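USP37 protein (PDB 3U12) probably cleaves ubiquitin from its conjugates as a cysteine-type deubiquitinase of the peptidase C19 family, here represented by its pleckstrin homology domain. Local coordinates at residues A[22-28]-A[97-103]; A[39-44]-A[55-60]. All coordinates share one frame; numbering follows the deposited sequence. Where two conformers were deposited one is given.

Contact 1. Residues A[22-28]-A[97-103]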
loop_
_atom_site.group_PDB
_atom_site.type_symbol
_atom_site.label_atom_id
_atom_site.label_comp_id
_atom_site.label_asym_id
_atom_site.label_seq_id
_atom_site.Cartn_x
_atom_site.Cartn_y
_atom_site.Cartn_z
ATOM N N ILE A 22 -4.484 -2.021 -6.338
ATOM C CA ILE A 22 -3.642 -1.268 -7.276
ATOM C C ILE A 22 -2.397 -2.075 -7.578
ATOM O O ILE A 22 -1.933 -2.818 -6.716
ATOM C CB ILE A 22 -3.335 0.170 -6.779
ATOM C CG1 ILE A 22 -2.756 0.167 -5.344
ATOM C CG2 ILE A 22 -4.618 1.081 -6.891
ATOM C CD1 ILE A 22 -2.080 1.489 -4.975
ATOM N N HIS A 23 -1.836 -1.889 -8.772
ATOM C CA HIS A 23 -0.721 -2.645 -9.326
ATOM C C HIS A 23 0.493 -1.798 -9.691
ATOM O O HIS A 23 0.342 -0.670 -10.149
ATOM C CB HIS A 23 -1.212 -3.368 -10.598
ATOM C CG HIS A 23 -2.408 -4.241 -10.372
ATOM N ND1 HIS A 23 -2.282 -5.617 -10.211
ATOM C CD2 HIS A 23 -3.716 -3.907 -10.271
ATOM C CE1 HIS A 23 -3.511 -6.067 -10.016
ATOM N NE2 HIS A 23 -4.404 -5.075 -10.029
ATOM N N GLY A 24 1.684 -2.392 -9.562
ATOM C CA GLY A 24 2.928 -1.731 -9.938
ATOM C C GLY A 24 4.142 -2.268 -9.209
ATOM O O GLY A 24 3.996 -3.092 -8.308
ATOM N N PRO A 25 5.364 -1.802 -9.553
ATOM C CA PRO A 25 6.541 -2.232 -8.785
ATOM C C PRO A 25 6.372 -1.834 -7.312
ATOM O O PRO A 25 5.927 -0.722 -7.006
ATOM C CB PRO A 25 7.701 -1.495 -9.462
ATOM C CG PRO A 25 7.178 -1.097 -10.812
ATOM C CD PRO A 25 5.732 -0.796 -10.574
ATOM N N ILE A 26 6.670 -2.771 -6.417
ATOM C CA ILE A 26 6.532 -2.608 -4.972
ATOM C C ILE A 26 7.875 -2.776 -4.240
ATOM O O ILE A 26 8.617 -3.706 -4.523
ATOM C CB ILE A 26 5.462 -3.600 -4.420
ATOM C CG1 ILE A 26 4.033 -3.197 -4.902
ATOM C CG2 ILE A 26 5.511 -3.713 -2.858
ATOM C CD1 ILE A 26 2.940 -4.287 -4.644
ATOM N N ARG A 27 8.150 -1.877 -3.273
ATOM C CA ARG A 27 9.335 -1.924 -2.424
ATOM C C ARG A 27 8.838 -1.734 -0.996
ATOM O O ARG A 27 8.019 -0.856 -0.748
ATOM C CB ARG A 27 10.308 -0.789 -2.791
ATOM C CG ARG A 27 11.756 -1.213 -2.820
ATOM C CD ARG A 27 12.688 -0.031 -2.637
ATOM N NE ARG A 27 12.889 0.272 -1.220
ATOM C CZ ARG A 27 12.624 1.444 -0.651
ATOM N NH1 ARG A 27 12.169 2.457 -1.381
ATOM N NH2 ARG A 27 12.828 1.619 0.647
ATOM N N ILE A 28 9.297 -2.575 -0.065
ATOM C CA ILE A 28 8.864 -2.476 1.326
ATOM C C ILE A 28 10.074 -2.439 2.269
ATOM O O ILE A 28 11.088 -3.091 2.013
ATOM C CB ILE A 28 7.892 -3.664 1.672
ATOM C CG1 ILE A 28 6.583 -3.591 0.810
ATOM C CG2 ILE A 28 7.525 -3.709 3.174
ATOM C CD1 ILE A 28 5.812 -4.835 0.828
ATOM N N PHE A 97 7.326 0.856 5.950
ATOM C CA PHE A 97 7.214 1.767 4.821
ATOM C C PHE A 97 6.941 0.931 3.582
ATOM O O PHE A 97 7.750 0.070 3.233
ATOM C CB PHE A 97 8.512 2.546 4.648
ATOM C CG PHE A 97 8.472 3.616 3.580
ATOM C CD1 PHE A 97 7.660 4.734 3.722
ATOM C CD2 PHE A 97 9.278 3.521 2.450
ATOM C CE1 PHE A 97 7.631 5.725 2.739
ATOM C CE2 PHE A 97 9.270 4.528 1.479
ATOM C CZ PHE A 97 8.457 5.629 1.637
ATOM N N LEU A 98 5.794 1.163 2.946
ATOM C CA LEU A 98 5.357 0.450 1.750
ATOM C C LEU A 98 5.256 1.405 0.596
ATOM O O LEU A 98 4.546 2.415 0.688
ATOM C CB LEU A 98 3.988 -0.221 1.970
ATOM C CG LEU A 98 3.944 -1.420 2.944
ATOM C CD1 LEU A 98 3.897 -0.966 4.395
ATOM C CD2 LEU A 98 2.722 -2.254 2.698
ATOM N N SER A 99 5.933 1.078 -0.500
ATOM C CA SER A 99 5.902 1.894 -1.705
ATOM C C SER A 99 5.401 1.112 -2.906
ATOM O O SER A 99 5.698 -0.074 -3.054
ATOM C CB SER A 99 7.276 2.480 -1.988
ATOM O OG SER A 99 7.580 3.433 -0.990
ATOM N N ILE A 100 4.619 1.782 -3.748
ATOM C CA ILE A 100 4.090 1.196 -4.979
ATOM C C ILE A 100 4.225 2.272 -6.044
ATOM O O ILE A 100 3.823 3.422 -5.833
ATOM C CB ILE A 100 2.672 0.573 -4.847
ATOM C CG1 ILE A 100 2.273 -0.177 -6.166
ATOM C CG2 ILE A 100 1.627 1.615 -4.432
ATOM C CD1 ILE A 100 1.064 -1.152 -6.067
ATOM N N ASP A 101 4.889 1.916 -7.142
ATOM C CA ASP A 101 5.227 2.872 -8.187
ATOM C C ASP A 101 4.435 2.655 -9.475
ATOM O O ASP A 101 3.783 1.622 -9.628
ATOM C CB ASP A 101 6.742 2.781 -8.452
ATOM C CG ASP A 101 7.322 4.011 -9.132
ATOM O OD1 ASP A 101 6.751 5.110 -8.963
ATOM O OD2 ASP A 101 8.327 3.869 -9.848
ATOM N N LYS A 102 4.460 3.662 -10.381
ATOM C CA LYS A 102 3.834 3.628 -11.704
ATOM C C LYS A 102 2.331 3.247 -11.665
ATOM O O LYS A 102 1.837 2.551 -12.553
ATOM C CB LYS A 102 4.626 2.667 -12.632
ATOM C CG LYS A 102 6.067 3.102 -12.884
ATOM C CD LYS A 102 6.822 2.070 -13.724
ATOM C CE LYS A 102 8.277 2.424 -13.935
ATOM N NZ LYS A 102 8.453 3.621 -14.801
ATOM N N VAL A 103 1.609 3.735 -10.654
ATOM C CA VAL A 103 0.173 3.484 -10.509
ATOM C C VAL A 103 -0.589 4.510 -11.331
ATOM O O VAL A 103 -0.310 5.695 -11.156
ATOM C CB VAL A 103 -0.242 3.550 -9.013
ATOM C CG1 VAL A 103 -1.724 3.244 -8.825
ATOM C CG2 VAL A 103 0.618 2.612 -8.161
HETATM O O HOH W 1 1.237 0.033 -12.530
#

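Contact 2. Residues A[39-44]-A[55-60]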
loop_
_atom_site.group_PDB
_atom_site.type_symbol
_atom_site.label_atom_id
_atom_site.label_comp_id
_atom_site.label_asym_id
_atom_site.label_seq_id
_atom_site.Cartn_x
_atom_site.Cartn_y
_atom_site.Cartn_z
ATOM N N LYS A 39 9.648 -5.010 -6.763
ATOM C CA LYS A 39 9.060 -6.234 -7.308
ATOM C C LYS A 39 7.641 -5.951 -7.755
ATOM O O LYS A 39 6.839 -5.447 -6.966
ATOM C CB LYS A 39 9.024 -7.363 -6.252
ATOM C CG LYS A 39 10.377 -7.905 -5.823
ATOM C CD LYS A 39 10.272 -8.861 -4.610
ATOM C CE LYS A 39 9.465 -10.128 -4.843
ATOM N NZ LYS A 39 9.777 -10.796 -6.141
ATOM N N GLU A 40 7.315 -6.342 -8.989
ATOM C CA GLU A 40 5.984 -6.156 -9.562
ATOM C C GLU A 40 4.932 -6.892 -8.726
ATOM O O GLU A 40 5.123 -8.058 -8.373
ATOM C CB GLU A 40 5.974 -6.689 -11.000
ATOM C CG GLU A 40 4.751 -6.281 -11.807
ATOM C CD GLU A 40 4.563 -4.793 -12.054
ATOM O OE1 GLU A 40 3.394 -4.347 -12.052
ATOM O OE2 GLU A 40 5.573 -4.073 -12.243
ATOM N N GLY A 41 3.827 -6.216 -8.432
ATOM C CA GLY A 41 2.753 -6.844 -7.668
ATOM C C GLY A 41 1.557 -5.961 -7.446
ATOM O O GLY A 41 1.317 -5.051 -8.224
ATOM N N SER A 42 0.811 -6.203 -6.364
ATOM C CA SER A 42 -0.358 -5.406 -6.070
ATOM C C SER A 42 -0.558 -5.219 -4.563
ATOM O O SER A 42 -0.055 -6.027 -3.771
ATOM C CB SER A 42 -1.594 -6.060 -6.695
ATOM O OG SER A 42 -1.922 -7.256 -6.001
ATOM N N PHE A 43 -1.255 -4.123 -4.195
ATOM C CA PHE A 43 -1.758 -3.800 -2.865
ATOM C C PHE A 43 -3.270 -4.044 -2.969
ATOM O O PHE A 43 -3.903 -3.512 -3.876
ATOM C CB PHE A 43 -1.541 -2.326 -2.506
ATOM C CG PHE A 43 -0.143 -1.921 -2.100
ATOM C CD1 PHE A 43 0.866 -2.869 -1.957
ATOM C CD2 PHE A 43 0.161 -0.590 -1.834
ATOM C CE1 PHE A 43 2.171 -2.479 -1.611
ATOM C CE2 PHE A 43 1.453 -0.213 -1.457
ATOM C CZ PHE A 43 2.452 -1.147 -1.387
ATOM N N GLU A 44 -3.842 -4.827 -2.059
ATOM C CA GLU A 44 -5.287 -5.104 -2.085
ATOM C C GLU A 44 -5.834 -4.854 -0.692
ATOM O O GLU A 44 -5.238 -5.314 0.284
ATOM C CB GLU A 44 -5.519 -6.583 -2.443
ATOM C CG GLU A 44 -6.978 -7.000 -2.561
ATOM C CD GLU A 44 -7.202 -8.446 -2.964
ATOM O OE1 GLU A 44 -6.471 -9.329 -2.468
ATOM O OE2 GLU A 44 -8.152 -8.706 -3.735
ATOM N N VAL A 55 -3.036 -6.441 1.774
ATOM C CA VAL A 55 -2.323 -7.625 1.318
ATOM C C VAL A 55 -1.393 -7.220 0.185
ATOM O O VAL A 55 -1.818 -6.562 -0.771
ATOM C CB VAL A 55 -3.249 -8.777 0.869
ATOM C CG1 VAL A 55 -2.431 -10.028 0.530
ATOM C CG2 VAL A 55 -4.260 -9.106 1.948
ATOM N N VAL A 56 -0.139 -7.672 0.274
ATOM C CA VAL A 56 0.871 -7.458 -0.760
ATOM C C VAL A 56 1.044 -8.785 -1.506
ATOM O O VAL A 56 1.526 -9.761 -0.933
ATOM C CB VAL A 56 2.211 -6.951 -0.162
ATOM C CG1 VAL A 56 3.293 -6.837 -1.245
ATOM C CG2 VAL A 56 2.019 -5.616 0.569
ATOM N N HIS A 57 0.632 -8.821 -2.770
ATOM C CA HIS A 57 0.791 -10.014 -3.623
ATOM C C HIS A 57 1.874 -9.679 -4.640
ATOM O O HIS A 57 1.880 -8.572 -5.205
ATOM C CB HIS A 57 -0.483 -10.287 -4.442
ATOM C CG HIS A 57 -1.682 -10.751 -3.681
ATOM N ND1 HIS A 57 -2.662 -9.862 -3.283
ATOM C CD2 HIS A 57 -2.126 -12.013 -3.467
ATOM C CE1 HIS A 57 -3.636 -10.600 -2.781
ATOM N NE2 HIS A 57 -3.349 -11.910 -2.857
ATOM N N TYR A 58 2.760 -10.623 -4.904
ATOM C CA TYR A 58 3.788 -10.445 -5.919
ATOM C C TYR A 58 3.460 -11.318 -7.102
ATOM O O TYR A 58 2.912 -12.409 -6.927
ATOM C CB TYR A 58 5.180 -10.786 -5.380
ATOM C CG TYR A 58 5.657 -9.832 -4.308
ATOM C CD1 TYR A 58 5.825 -8.475 -4.578
ATOM C CD2 TYR A 58 6.006 -10.295 -3.040
ATOM C CE1 TYR A 58 6.261 -7.593 -3.594
ATOM C CE2 TYR A 58 6.453 -9.422 -2.051
ATOM C CZ TYR A 58 6.612 -8.077 -2.344
ATOM O OH TYR A 58 7.033 -7.214 -1.368
ATOM N N ASN A 59 3.777 -10.829 -8.317
ATOM C CA ASN A 59 3.590 -11.583 -9.558
ATOM C C ASN A 59 4.358 -12.903 -9.519
ATOM O O ASN A 59 3.813 -13.893 -9.976
ATOM C CB ASN A 59 4.043 -10.774 -10.779
ATOM C CG ASN A 59 3.103 -9.682 -11.201
ATOM O OD1 ASN A 59 2.217 -9.242 -10.460
ATOM N ND2 ASN A 59 3.296 -9.207 -12.413
ATOM N N THR A 60 5.590 -12.924 -8.954
ATOM C CA THR A 60 6.438 -14.127 -8.863
ATOM C C THR A 60 5.847 -15.215 -7.947
ATOM O O THR A 60 6.271 -16.360 -8.029
ATOM C CB THR A 60 7.884 -13.796 -8.443
ATOM O OG1 THR A 60 7.882 -12.799 -7.425
ATOM C CG2 THR A 60 8.751 -13.355 -9.609
HETATM O O HOH W 2 6.877 -10.137 -8.945
#

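Contact 1. Residues A[22-28]-A[97-103]
An antiparallel pairing of 25-28 with 97-101 joins the N-terminal strand run, after its corner at G24, to the last strand before helix 105-119, linking the two halves of the PH-domain sheet. D101 N donates to P25 O at 2.8 Å and S99 N to R27 O at 2.9 Å; R27 N returns a bond to S99 O. On the face carrying I26, I28, L98 and I100, CG1 of I26 meets CG1 of I100 at 3.7 Å, the two chains lying side by side. I100 has CG1 anti to the backbone N (chi1 -173°) and is extended again at chi2, which carries CD1 into the inside of the corner, 3.5 Å from I22 O and against H23 C and G24 N. G24, without a side chain, lets its CA come within 3.5 Å of D101 O in a C-H...O contact. V103 CG1 packs across I22 CB at 4.0 Å. On the other face NH2 of R27 lies loosely at the F97 ring edge, 4.4 Å from CD2. D101 turns its carboxylate to R87 and S81. Backbone bonds and the isoleucine-leucine side thus hold the paired part; where both strands turn, I22, I100 and V103 take over, with one water donating to H23 O and K102 O.

Contact 2. Residues A[39-44]-A[55-60]
The Y58 ring carries K39 on one face: CE sits over its centre, 3.9 Å from the centroid, in a CH-pi contact, and E40 O lies in plane at the edge. The K39 and Y58 side chains cross at about a right angle, and K39 bends at its last two torsions, bringing NZ 5.0 Å from the centroid, still over the face as a cation-pi partner, and 3.0 Å from T60 OG1, to which it donates. The H57 ring has V55 CG1 of its own strand over one face, offset toward the rim, while E44 OE1 approaches CE1 at the edge, 3.1 Å away. That carboxylate stands 65° from the ring plane. The N59 amide runs beside E40, ND2 3.3 Å from CG, its plane 59° from the carboxylate. The F43 ring meets V56 obliquely, CE1 to CG2 at 3.8 Å.

Strands 39-48 and 51-58 form a hairpin of the PH-domain sheet whose F43/V56 side faces the core strands 25-30 and 97-104. S42 and H57 exchange backbone bonds, as do E44 and V55. G41, with no side chain to meet H57 O, draws its CA to 4.1 Å from that of Y58. Just past this last bridge N59 N donates to E40 O (174°), and a water also donates to E40 O while accepting from T60 N. The hairpin is thus apolar inside, whereas polar bonds fix its 58-60 end; the tyrosine face and threonine hydroxyl probably ease the lysine charge, and a sulfate about 4 Å from the K39 side chain, probably from the crystallisation liquor, may share in balancing it.

Overall arrangement
From the N terminus the chain runs through 22-23, turns at G24 and continues along 25-28, the first half of contact 1. It then comes back as 39-44 and folds over to 55-60, so that contact 2 closes a short hairpin loop. Only after the strands 65-68, 73-80 and 85-92 does 97-103 return to 22-28, closing a much longer loop in which contact 2 is nested. The two centres are 8 Å apart and share a sheet: 39-44 is a neighbour of both 21-23 and 25-30, with probable hydrogen bonds from I26 N to K39 O and from F43 N to I22 O. Together they link the 51-58 strand, through 39-48 and 25-30, to the strand leading into helix 105-119.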